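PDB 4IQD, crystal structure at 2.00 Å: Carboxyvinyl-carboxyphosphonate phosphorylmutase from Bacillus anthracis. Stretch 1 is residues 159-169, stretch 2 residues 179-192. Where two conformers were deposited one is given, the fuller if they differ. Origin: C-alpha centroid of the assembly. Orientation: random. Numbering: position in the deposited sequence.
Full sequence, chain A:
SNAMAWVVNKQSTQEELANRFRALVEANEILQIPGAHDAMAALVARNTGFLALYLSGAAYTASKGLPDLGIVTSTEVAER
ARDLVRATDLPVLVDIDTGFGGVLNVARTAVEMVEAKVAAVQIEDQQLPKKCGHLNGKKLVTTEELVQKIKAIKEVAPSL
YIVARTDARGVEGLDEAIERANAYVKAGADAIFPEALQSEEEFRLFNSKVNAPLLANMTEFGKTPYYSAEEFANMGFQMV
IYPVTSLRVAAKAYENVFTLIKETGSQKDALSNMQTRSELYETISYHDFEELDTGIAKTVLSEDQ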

ATOM      1  N   SER A 159       9.433 -27.362   0.862  1.00 28.04           N
ATOM      2  CA  SER A 159       9.048 -26.742   2.123  1.00 27.73           C
ATOM      3  C   SER A 159       7.851 -25.817   1.940  1.00 26.64           C
ATOM      4  O   SER A 159       7.431 -25.140   2.872  1.00 26.79           O
ATOM      5  CB  SER A 159      10.226 -25.965   2.712  1.00 29.77           C
ATOM      6  OG  SER A 159      10.772 -25.071   1.757  1.00 31.53           O
ATOM      7  N   LEU A 160       7.304 -25.804   0.731  1.00 27.20           N
ATOM      8  CA  LEU A 160       6.214 -24.901   0.388  1.00 30.15           C
ATOM      9  C   LEU A 160       4.867 -25.620   0.371  1.00 28.57           C
ATOM     10  O   LEU A 160       4.672 -26.573  -0.382  1.00 29.24           O
ATOM     11  CB  LEU A 160       6.482 -24.264  -0.975  1.00 30.15           C
ATOM     12  CG  LEU A 160       6.105 -22.796  -1.155  1.00 26.27           C
ATOM     13  CD1 LEU A 160       6.735 -21.935  -0.066  1.00 27.30           C
ATOM     14  CD2 LEU A 160       6.544 -22.321  -2.526  1.00 22.36           C
ATOM     15  N   TYR A 161       3.946 -25.153   1.205  1.00 24.75           N
ATOM     16  CA  TYR A 161       2.597 -25.700   1.256  1.00 22.47           C
ATOM     17  C   TYR A 161       1.865 -25.252   0.003  1.00 23.61           C
ATOM     18  O   TYR A 161       1.905 -24.080  -0.356  1.00 26.70           O
ATOM     19  CB  TYR A 161       1.888 -25.182   2.505  1.00 23.58           C
ATOM     20  CG  TYR A 161       0.606 -25.894   2.876  1.00 23.50           C
ATOM     21  CD1 TYR A 161       0.619 -27.000   3.720  1.00 22.96           C
ATOM     22  CD2 TYR A 161      -0.620 -25.439   2.413  1.00 24.95           C
ATOM     23  CE1 TYR A 161      -0.550 -27.643   4.077  1.00 23.53           C
ATOM     24  CE2 TYR A 161      -1.796 -26.074   2.764  1.00 26.78           C
ATOM     25  CZ  TYR A 161      -1.755 -27.176   3.595  1.00 24.37           C
ATOM     26  OH  TYR A 161      -2.924 -27.806   3.946  1.00 21.17           O
ATOM     27  N   ILE A 162       1.211 -26.184  -0.680  1.00 22.39           N
ATOM     28  CA  ILE A 162       0.576 -25.848  -1.943  1.00 21.86           C
ATOM     29  C   ILE A 162      -0.934 -25.925  -1.890  1.00 23.25           C
ATOM     30  O   ILE A 162      -1.503 -26.970  -1.577  1.00 25.95           O
ATOM     31  CB  ILE A 162       1.021 -26.775  -3.070  1.00 23.51           C
ATOM     32  CG1 ILE A 162       2.542 -26.787  -3.191  1.00 24.62           C
ATOM     33  CG2 ILE A 162       0.388 -26.332  -4.373  1.00 16.86           C
ATOM     34  CD1 ILE A 162       3.044 -27.738  -4.244  1.00 24.07           C
ATOM     35  N   VAL A 163      -1.578 -24.812  -2.214  1.00 21.88           N
ATOM     36  CA  VAL A 163      -3.016 -24.800  -2.419  1.00 23.12           C
ATOM     37  C   VAL A 163      -3.290 -24.703  -3.914  1.00 24.49           C
ATOM     38  O   VAL A 163      -2.764 -23.822  -4.588  1.00 23.59           O
ATOM     39  CB  VAL A 163      -3.682 -23.621  -1.686  1.00 26.71           C
ATOM     40  CG1 VAL A 163      -5.155 -23.534  -2.047  1.00 29.36           C
ATOM     41  CG2 VAL A 163      -3.500 -23.760  -0.182  1.00 23.64           C
ATOM     42  N   ALA A 164      -4.099 -25.621  -4.435  1.00 22.81           N
ATOM     43  CA  ALA A 164      -4.416 -25.628  -5.858  1.00 23.89           C
ATOM     44  C   ALA A 164      -5.838 -25.145  -6.129  1.00 22.38           C
ATOM     45  O   ALA A 164      -6.803 -25.682  -5.586  1.00 22.10           O
ATOM     46  CB  ALA A 164      -4.203 -27.016  -6.445  1.00 25.24           C
ATOM     47  N   ARG A 165      -5.962 -24.128  -6.974  1.00 22.27           N
ATOM     48  CA  ARG A 165      -7.268 -23.593  -7.329  1.00 20.65           C
ATOM     49  C   ARG A 165      -7.749 -24.163  -8.652  1.00 24.24           C
ATOM     50  O   ARG A 165      -6.981 -24.276  -9.604  1.00 25.68           O
ATOM     51  CB  ARG A 165      -7.220 -22.071  -7.427  1.00 16.29           C
ATOM     52  CG  ARG A 165      -8.550 -21.455  -7.817  1.00 19.51           C
ATOM     53  CD  ARG A 165      -8.377 -20.056  -8.363  1.00 23.53           C
ATOM     54  NE  ARG A 165      -9.657 -19.442  -8.688  1.00 26.95           N
ATOM     55  CZ  ARG A 165     -10.055 -18.264  -8.224  1.00 31.64           C
ATOM     56  NH1 ARG A 165      -9.266 -17.567  -7.420  1.00 31.43           N
ATOM     57  NH2 ARG A 165     -11.238 -17.778  -8.571  1.00 37.71           N
ATOM     58  N   THR A 166      -9.024 -24.524  -8.715  1.00 23.33           N
ATOM     59  CA  THR A 166      -9.605 -24.972  -9.972  1.00 22.24           C
ATOM     60  C   THR A 166     -10.907 -24.231 -10.269  1.00 23.24           C
ATOM     61  O   THR A 166     -11.760 -24.074  -9.397  1.00 23.55           O
ATOM     62  CB  THR A 166      -9.808 -26.508 -10.003  1.00 20.84           C
ATOM     63  OG1 THR A 166     -10.422 -26.887 -11.240  1.00 22.31           O
ATOM     64  CG2 THR A 166     -10.674 -26.973  -8.842  1.00 19.37           C
ATOM     65  N   ASP A 167     -11.041 -23.748 -11.500  1.00 26.01           N
ATOM     66  CA  ASP A 167     -12.257 -23.062 -11.920  1.00 24.67           C
ATOM     67  C   ASP A 167     -13.125 -23.972 -12.775  1.00 20.66           C
ATOM     68  O   ASP A 167     -13.950 -23.499 -13.553  1.00 21.15           O
ATOM     69  CB  ASP A 167     -11.919 -21.788 -12.698  1.00 26.27           C
ATOM     70  CG  ASP A 167     -11.461 -20.658 -11.799  1.00 30.71           C
ATOM     71  OD1 ASP A 167     -12.294 -19.796 -11.458  1.00 30.87           O
ATOM     72  OD2 ASP A 167     -10.268 -20.630 -11.435  1.00 35.94           O
ATOM     73  N   ALA A 168     -12.941 -25.280 -12.608  1.00 22.15           N
ATOM     74  CA  ALA A 168     -13.568 -26.280 -13.475  1.00 21.21           C
ATOM     75  C   ALA A 168     -15.061 -26.504 -13.235  1.00 21.17           C
ATOM     76  O   ALA A 168     -15.752 -27.011 -14.112  1.00 20.12           O
ATOM     77  CB  ALA A 168     -12.818 -27.602 -13.388  1.00 17.21           C
ATOM     78  N   ARG A 169     -15.556 -26.136 -12.058  1.00 22.63           N
ATOM     79  CA  ARG A 169     -16.974 -26.301 -11.757  1.00 18.47           C
ATOM     80  C   ARG A 169     -17.867 -25.554 -12.743  1.00 21.03           C
ATOM     81  O   ARG A 169     -18.753 -26.144 -13.368  1.00 21.28           O
ATOM     82  CB  ARG A 169     -17.286 -25.834 -10.337  1.00 18.12           C
ATOM     83  CG  ARG A 169     -18.767 -25.862  -9.996  1.00 23.92           C
ATOM     84  CD  ARG A 169     -19.320 -27.260 -10.160  1.00 24.02           C
ATOM     85  NE  ARG A 169     -20.767 -27.332  -9.982  1.00 26.03           N
ATOM     86  CZ  ARG A 169     -21.651 -27.143 -10.955  1.00 21.17           C
ATOM     87  NH1 ARG A 169     -21.243 -26.850 -12.182  1.00 20.07           N
ATOM     88  NH2 ARG A 169     -22.946 -27.238 -10.698  1.00 21.89           N
TER
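Stretch 2 (179-192) ERANAYVKAGADAI

Stretch 1 is built around a strand, 161-166, with loop or turn before and after it. Stretch 2 arrives as a helix that began earlier in the chain, runs through 179-187, turns at G188 and enters a strand at A191 and I192 that continues onward. The helix packs across the first strand at a closest axial approach of 9.2 Å, with an angle of 158° between the two N-to-C directions, so it runs nearly antiparallel to it. The second strand then runs parallel to the first: V163 pairs with A191 (CA to CA 4.7 Å) and A164 with I192 (CA to CA 5.0 Å). The reversal between helix and strand is therefore what the turn has to deliver.

G188 begins it with a Schellman motif. It leaves helical geometry at phi 141° and psi -8°, with A189 N hydrogen-bonded to Y184 O at 3.0 Å and G188 N to V185 O at 3.0 Å. At these angles a CB would be jammed against the carbonyl oxygen of A187, which by itself calls for glycine.

The parallel register is set by alternate backbone groups of the first strand. I162 O accepts from D190 N at 2.8 Å and, weakly, from A191 N at 3.2 Å; A164 N donates to A191 O at 3.0 Å, almost straight at 173°. CA-H...O contacts run alongside, from V163 CA to A191 O and from I192 CA to A164 O, both 3.5 Å.

D190 opens the pairing with its side chain. I162 N donates a hydrogen bond to D190 OD2 at 2.6 Å, N-H...O angle 174°, so a carboxylate takes the place of a backbone carbonyl just before the two-strand ladder begins. With D190 N on I162 O, the residue clasps both the NH and the C=O of I162. A water lies 2.8 Å from L160 O and 3.0 Å from D190 OD2 and links the two. The same aspartate lays its CB over one face of the Y161 ring, 3.6 Å from the centroid, a CH-pi contact.

Beyond this polar start, small residues allow close packing. On one face of the sheet V163 CG2 meets A191 CB at 3.9 Å, and Y161 CE2 approaches that same CB at 4.0 Å. On the other face, A164 CB lies 3.9 Å from A189 CB, 3.9 Å from I192 CD1 and 4.1 Å from Y184 CB; a single methyl thus touches helix, turn and strand. I162 CG2 adds a looser contact with A189 CB at 4.3 Å.

Farther along, Y184 and R180, one helical turn apart, point toward the first stretch. T166 CB sits at the edge of the Y184 ring, 4.1 Å from CE2, while R180 CD lies 3.7 Å from A168 CB and 3.8 Å from T166 OG1. R180 NH1 donates to Y184 OH at 2.8 Å, tying the two long side chains together. R165, by contrast, points away and forms a salt bridge within its own stretch, NE to D167 OD2 at 3.1 Å.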

ATOM      1  N   GLU A 179     -12.420 -34.585 -10.363  0.56 25.12           N
ATOM      2  CA  GLU A 179     -11.364 -35.329 -11.038  0.56 25.49           C
ATOM      3  C   GLU A 179     -10.073 -34.522 -11.096  0.56 24.08           C
ATOM      4  O   GLU A 179      -9.009 -35.025 -10.740  0.56 24.56           O
ATOM      5  CB  GLU A 179     -11.798 -35.737 -12.448  0.56 26.60           C
ATOM      6  CG  GLU A 179     -12.762 -36.914 -12.487  0.56 26.80           C
ATOM      7  CD  GLU A 179     -12.111 -38.217 -12.059  0.56 28.05           C
ATOM      8  OE1 GLU A 179     -12.611 -38.847 -11.103  0.56 27.68           O
ATOM      9  OE2 GLU A 179     -11.103 -38.612 -12.682  0.56 29.35           O
ATOM     10  N   ARG A 180     -10.173 -33.274 -11.546  1.00 23.76           N
ATOM     11  CA  ARG A 180      -9.018 -32.387 -11.600  1.00 23.96           C
ATOM     12  C   ARG A 180      -8.391 -32.263 -10.223  1.00 19.66           C
ATOM     13  O   ARG A 180      -7.191 -32.458 -10.066  1.00 18.81           O
ATOM     14  CB  ARG A 180      -9.415 -30.997 -12.097  1.00 24.23           C
ATOM     15  CG  ARG A 180      -9.583 -30.871 -13.599  1.00 22.93           C
ATOM     16  CD  ARG A 180      -9.700 -29.406 -13.983  1.00 20.28           C
ATOM     17  NE  ARG A 180      -9.769 -29.195 -15.423  1.00 20.78           N
ATOM     18  CZ  ARG A 180      -8.718 -28.938 -16.197  1.00 23.45           C
ATOM     19  NH1 ARG A 180      -7.504 -28.869 -15.675  1.00 21.13           N
ATOM     20  NH2 ARG A 180      -8.882 -28.755 -17.498  1.00 26.09           N
ATOM     21  N   ALA A 181      -9.227 -31.968  -9.233  1.00 21.82           N
ATOM     22  CA  ALA A 181      -8.785 -31.776  -7.855  1.00 23.23           C
ATOM     23  C   ALA A 181      -7.949 -32.937  -7.326  1.00 21.68           C
ATOM     24  O   ALA A 181      -6.845 -32.732  -6.828  1.00 25.61           O
ATOM     25  CB  ALA A 181      -9.984 -31.532  -6.946  1.00 22.42           C
ATOM     26  N   ASN A 182      -8.473 -34.152  -7.443  1.00 22.09           N
ATOM     27  CA  ASN A 182      -7.771 -35.330  -6.947  1.00 22.57           C
ATOM     28  C   ASN A 182      -6.454 -35.582  -7.671  1.00 24.18           C
ATOM     29  O   ASN A 182      -5.541 -36.198  -7.122  1.00 24.41           O
ATOM     30  CB  ASN A 182      -8.664 -36.569  -7.028  1.00 21.02           C
ATOM     31  CG  ASN A 182      -9.748 -36.580  -5.967  1.00 23.50           C
ATOM     32  OD1 ASN A 182      -9.544 -36.113  -4.847  1.00 23.77           O
ATOM     33  ND2 ASN A 182     -10.912 -37.117  -6.318  1.00 23.86           N
ATOM     34  N   ALA A 183      -6.362 -35.105  -8.907  1.00 26.01           N
ATOM     35  CA  ALA A 183      -5.132 -35.228  -9.675  1.00 23.93           C
ATOM     36  C   ALA A 183      -4.084 -34.280  -9.121  1.00 25.25           C
ATOM     37  O   ALA A 183      -2.930 -34.657  -8.926  1.00 29.05           O
ATOM     38  CB  ALA A 183      -5.387 -34.928 -11.135  1.00 22.39           C
ATOM     39  N   TYR A 184      -4.502 -33.047  -8.866  1.00 21.70           N
ATOM     40  CA  TYR A 184      -3.613 -32.024  -8.342  1.00 20.27           C
ATOM     41  C   TYR A 184      -3.093 -32.438  -6.970  1.00 20.28           C
ATOM     42  O   TYR A 184      -1.949 -32.157  -6.618  1.00 18.49           O
ATOM     43  CB  TYR A 184      -4.343 -30.687  -8.235  1.00 16.76           C
ATOM     44  CG  TYR A 184      -4.908 -30.154  -9.537  1.00 20.33           C
ATOM     45  CD1 TYR A 184      -4.400 -30.555 -10.767  1.00 23.39           C
ATOM     46  CD2 TYR A 184      -5.950 -29.237  -9.529  1.00 23.79           C
ATOM     47  CE1 TYR A 184      -4.923 -30.057 -11.952  1.00 23.70           C
ATOM     48  CE2 TYR A 184      -6.478 -28.736 -10.704  1.00 23.83           C
ATOM     49  CZ  TYR A 184      -5.963 -29.147 -11.912  1.00 24.12           C
ATOM     50  OH  TYR A 184      -6.495 -28.643 -13.076  1.00 27.54           O
ATOM     51  N   VAL A 185      -3.943 -33.118  -6.207  1.00 20.84           N
ATOM     52  CA  VAL A 185      -3.579 -33.590  -4.876  1.00 22.52           C
ATOM     53  C   VAL A 185      -2.489 -34.652  -4.939  1.00 24.49           C
ATOM     54  O   VAL A 185      -1.486 -34.566  -4.236  1.00 26.34           O
ATOM     55  CB  VAL A 185      -4.795 -34.164  -4.125  1.00 24.04           C
ATOM     56  CG1 VAL A 185      -4.353 -34.840  -2.835  1.00 24.41           C
ATOM     57  CG2 VAL A 185      -5.802 -33.067  -3.837  1.00 20.35           C
ATOM     58  N   LYS A 186      -2.679 -35.653  -5.791  1.00 29.43           N
ATOM     59  CA  LYS A 186      -1.683 -36.707  -5.920  1.00 31.03           C
ATOM     60  C   LYS A 186      -0.392 -36.156  -6.516  1.00 30.74           C
ATOM     61  O   LYS A 186       0.681 -36.728  -6.337  1.00 29.52           O
ATOM     62  CB  LYS A 186      -2.217 -37.868  -6.758  1.00 36.50           C
ATOM     63  CG  LYS A 186      -1.732 -37.898  -8.191  1.00 39.69           C
ATOM     64  CD  LYS A 186      -1.946 -39.276  -8.785  1.00 44.31           C
ATOM     65  CE  LYS A 186      -1.295 -40.342  -7.911  1.00 47.29           C
ATOM     66  NZ  LYS A 186      -1.520 -41.719  -8.431  1.00 48.93           N
ATOM     67  N   ALA A 187      -0.506 -35.034  -7.219  1.00 30.57           N
ATOM     68  CA  ALA A 187       0.649 -34.395  -7.832  1.00 28.22           C
ATOM     69  C   ALA A 187       1.482 -33.677  -6.779  1.00 31.71           C
ATOM     70  O   ALA A 187       2.670 -33.428  -6.977  1.00 34.86           O
ATOM     71  CB  ALA A 187       0.207 -33.430  -8.922  1.00 23.48           C
ATOM     72  N   GLY A 188       0.857 -33.344  -5.654  1.00 27.99           N
ATOM     73  CA  GLY A 188       1.586 -32.760  -4.546  1.00 24.95           C
ATOM     74  C   GLY A 188       0.861 -31.660  -3.803  1.00 22.02           C
ATOM     75  O   GLY A 188       1.334 -31.203  -2.767  1.00 21.97           O
ATOM     76  N   ALA A 189      -0.280 -31.224  -4.325  1.00 24.67           N
ATOM     77  CA  ALA A 189      -1.044 -30.171  -3.664  1.00 25.42           C
ATOM     78  C   ALA A 189      -1.526 -30.643  -2.297  1.00 24.81           C
ATOM     79  O   ALA A 189      -1.912 -31.799  -2.134  1.00 23.19           O
ATOM     80  CB  ALA A 189      -2.214 -29.729  -4.528  1.00 26.43           C
ATOM     81  N   ASP A 190      -1.486 -29.748  -1.315  1.00 22.85           N
ATOM     82  CA  ASP A 190      -1.833 -30.094   0.058  1.00 19.12           C
ATOM     83  C   ASP A 190      -3.260 -29.682   0.399  1.00 19.78           C
ATOM     84  O   ASP A 190      -3.809 -30.097   1.420  1.00 19.64           O
ATOM     85  CB  ASP A 190      -0.857 -29.430   1.029  1.00 20.37           C
ATOM     86  CG  ASP A 190       0.589 -29.618   0.619  1.00 21.35           C
ATOM     87  OD1 ASP A 190       1.084 -30.760   0.687  1.00 25.08           O
ATOM     88  OD2 ASP A 190       1.235 -28.621   0.233  1.00 21.37           O
ATOM     89  N   ALA A 191      -3.855 -28.865  -0.465  1.00 21.16           N
ATOM     90  CA  ALA A 191      -5.188 -28.322  -0.224  1.00 22.97           C
ATOM     91  C   ALA A 191      -5.841 -27.883  -1.530  1.00 21.98           C
ATOM     92  O   ALA A 191      -5.150 -27.588  -2.503  1.00 23.40           O
ATOM     93  CB  ALA A 191      -5.109 -27.151   0.748  1.00 21.02           C
ATOM     94  N   ILE A 192      -7.170 -27.831  -1.544  1.00 19.35           N
ATOM     95  CA  ILE A 192      -7.900 -27.436  -2.747  1.00 22.02           C
ATOM     96  C   ILE A 192      -8.805 -26.212  -2.550  1.00 23.59           C
ATOM     97  O   ILE A 192      -9.516 -26.097  -1.554  1.00 26.31           O
ATOM     98  CB  ILE A 192      -8.729 -28.604  -3.326  1.00 19.37           C
ATOM     99  CG1 ILE A 192      -7.816 -29.772  -3.697  1.00 20.11           C
ATOM    100  CG2 ILE A 192      -9.493 -28.163  -4.555  1.00 18.71           C
ATOM    101  CD1 ILE A 192      -6.835 -29.452  -4.807  1.00 16.39           C
TER
HETATM  102  O   HOH W   1       4.201 -29.231   0.301  1.00 21.79           O